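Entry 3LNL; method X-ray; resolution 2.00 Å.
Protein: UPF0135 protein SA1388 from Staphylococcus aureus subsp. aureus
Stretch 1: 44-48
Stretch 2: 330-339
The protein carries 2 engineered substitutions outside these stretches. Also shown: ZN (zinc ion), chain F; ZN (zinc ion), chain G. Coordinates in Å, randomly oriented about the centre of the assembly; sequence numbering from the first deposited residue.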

# COMPACT_ATOMS: atom_id res chain seq x y z
N LEU B 44 18.44 34.25 16.68
CA LEU B 44 17.21 34.30 17.40
C LEU B 44 16.60 32.94 17.41
O LEU B 44 16.32 32.38 16.33
N THR B 45 16.37 32.40 18.61
CA THR B 45 15.64 31.13 18.75
C THR B 45 14.11 31.30 18.89
O THR B 45 13.64 32.31 19.43
N ALA B 46 13.36 30.33 18.35
CA ALA B 46 11.93 30.45 18.24
C ALA B 46 11.30 29.05 18.30
O ALA B 46 11.98 28.07 17.97
N LEU B 47 10.02 28.96 18.70
CA LEU B 47 9.30 27.71 18.56
C LEU B 47 8.75 27.62 17.14
O LEU B 47 9.05 26.66 16.39
N ASP B 48 7.94 28.61 16.77
CA ASP B 48 7.37 28.76 15.46
C ASP B 48 7.89 30.09 14.93
O ASP B 48 7.85 31.11 15.65
N HIS B 330 0.57 21.76 23.68
CA HIS B 330 1.67 21.61 22.75
C HIS B 330 2.55 22.85 22.86
O HIS B 330 3.80 22.73 22.79
N TYR B 331 1.91 24.02 23.05
CA TYR B 331 2.65 25.25 23.19
C TYR B 331 3.75 25.24 24.28
O TYR B 331 4.72 26.03 24.18
N SER B 332 3.66 24.37 25.27
CA SER B 332 4.70 24.24 26.25
C SER B 332 6.07 23.83 25.70
O SER B 332 7.05 24.02 26.39
N GLU B 333 6.15 23.38 24.46
CA GLU B 333 7.46 23.31 23.79
C GLU B 333 8.21 24.65 23.70
O GLU B 333 9.40 24.66 23.38
N TYR B 334 7.54 25.76 24.01
CA TYR B 334 8.22 27.09 23.95
C TYR B 334 9.41 27.18 24.86
O TYR B 334 10.24 28.07 24.68
N VAL B 335 9.54 26.27 25.83
CA VAL B 335 10.72 26.24 26.68
C VAL B 335 11.99 26.06 25.88
O VAL B 335 13.06 26.34 26.39
N MET B 336 11.92 25.56 24.65
CA MET B 336 13.18 25.36 23.92
C MET B 336 13.82 26.66 23.43
O MET B 336 14.95 26.66 22.96
N LYS B 337 13.12 27.79 23.50
CA LYS B 337 13.72 29.03 23.02
C LYS B 337 14.87 29.41 23.96
O LYS B 337 16.00 29.56 23.55
N GLU B 338 14.56 29.57 25.24
CA GLU B 338 15.58 29.81 26.24
C GLU B 338 16.52 28.62 26.38
O GLU B 338 17.72 28.80 26.54
N GLY B 339 15.99 27.41 26.30
CA GLY B 339 16.86 26.25 26.44
C GLY B 339 17.89 26.17 25.32
O GLY B 339 19.06 25.85 25.55

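A short strand can be seated against a helical segment by one polar anchor and one well-placed apolar side chain, and residues 44-48 of SA1388 illustrate this against residues 330-339. Leu44 (t, p) lies out of reach. Thr45 points toward the second stretch, and its p rotamer lets OG1 donate a hydrogen bond to Lys337 O at 2.7 Å, the only one between the stretches. Ala46 turns its CB away, so its backbone makes the contact: Ala46 O lies 3.4 Å from Met336 SD, placed by chi1 p and chi2 p (chi3 is also p).

Leu47 buries the most surface. Its CB points sideways, but chi1 t and chi2 p carry the branch ends inward. Leu47 CD2 lies 3.7 Å from Tyr331 CD1, approaching the ring of Tyr331 (t) obliquely, and CD1 of Leu47 lies 3.8 Å from Glu333 CB. Leu47 N also lies 3.7 Å from Lys337 CG; the NZ of Lys337 is hydrogen-bonded elsewhere in the structure. Asp48 (m) makes no contact across.

Glu333 (m, t) thus joins packing to metal binding. Beyond the CB that meets Leu47, its carboxylate bridges two zinc ions: Glu333 OE2 binds ZN of chain F at 2.1 Å and Glu333 OE1 binds ZN of chain G at 2.0 Å. His330 NE2 binds the chain F ZN at 2.3 Å, beside Glu333 OE2, and water 3 also bridges both ions.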

# COMPACT_ATOMS: atom_id res chain seq x y z
CB LEU B 44 16.24 35.28 16.73
CG LEU B 44 14.97 35.68 17.47
CD1 LEU B 44 15.32 36.44 18.79
CD2 LEU B 44 14.11 36.52 16.48
CB THR B 45 16.17 30.28 19.94
OG1 THR B 45 15.82 30.92 21.19
CG2 THR B 45 17.71 30.09 19.81
CB ALA B 46 11.58 31.14 16.92
CB LEU B 47 8.16 27.61 19.62
CG LEU B 47 7.15 26.49 19.51
CD1 LEU B 47 7.90 25.13 19.57
CD2 LEU B 47 6.05 26.58 20.61
CB ASP B 48 5.84 28.85 15.53
CG ASP B 48 5.19 27.48 15.79
OD1 ASP B 48 5.35 26.61 14.94
OD2 ASP B 48 4.51 27.33 16.81
CB HIS B 330 1.05 21.52 21.36
CG HIS B 330 1.97 21.11 20.25
ND1 HIS B 330 1.55 20.25 19.24
CD2 HIS B 330 3.24 21.46 19.95
CE1 HIS B 330 2.52 20.12 18.35
NE2 HIS B 330 3.59 20.76 18.80
CB TYR B 331 1.72 26.48 23.37
CG TYR B 331 2.49 27.77 23.29
CD1 TYR B 331 3.05 28.17 22.08
CD2 TYR B 331 2.76 28.50 24.43
CE1 TYR B 331 3.86 29.30 21.99
CE2 TYR B 331 3.55 29.66 24.36
CZ TYR B 331 4.11 30.04 23.11
OH TYR B 331 4.88 31.17 23.02
CB SER B 332 4.31 23.37 27.42
OG SER B 332 3.30 23.99 28.19
CB GLU B 333 7.32 22.69 22.41
CG GLU B 333 6.92 21.25 22.42
CD GLU B 333 7.11 20.64 21.09
OE1 GLU B 333 8.12 19.91 20.93
OE2 GLU B 333 6.32 20.95 20.18
CB TYR B 334 7.25 28.26 24.30
CG TYR B 334 7.07 28.40 25.79
CD1 TYR B 334 7.93 29.18 26.51
CD2 TYR B 334 6.06 27.70 26.49
CE1 TYR B 334 7.83 29.31 27.90
CE2 TYR B 334 5.91 27.85 27.90
CZ TYR B 334 6.81 28.65 28.59
OH TYR B 334 6.76 28.80 29.95
CB VAL B 335 10.67 25.10 27.81
CG1 VAL B 335 9.47 25.34 28.75
CG2 VAL B 335 10.60 23.69 27.19
CB MET B 336 13.09 24.31 22.80
CG MET B 336 12.08 24.51 21.70
SD MET B 336 12.14 26.05 20.74
CE MET B 336 13.75 25.84 19.92
CB LYS B 337 12.67 30.16 22.94
CG LYS B 337 11.52 29.89 21.95
CD LYS B 337 10.59 31.05 21.77
CE LYS B 337 9.90 31.43 23.13
NZ LYS B 337 8.93 32.48 22.83
CB GLU B 338 14.99 30.13 27.62
CG GLU B 338 14.21 31.47 27.69
CD GLU B 338 15.07 32.73 27.59
OE1 GLU B 338 14.45 33.82 27.54
OE2 GLU B 338 16.32 32.66 27.56
ZN ZN F . 5.81 20.33 18.27
ZN ZN G . 8.79 18.85 19.43
O HOH W 1 5.02 19.79 16.24
O HOH W 2 5.20 18.23 18.71
O HOH W 3 7.60 19.23 17.76
O HOH W 4 7.14 17.43 19.66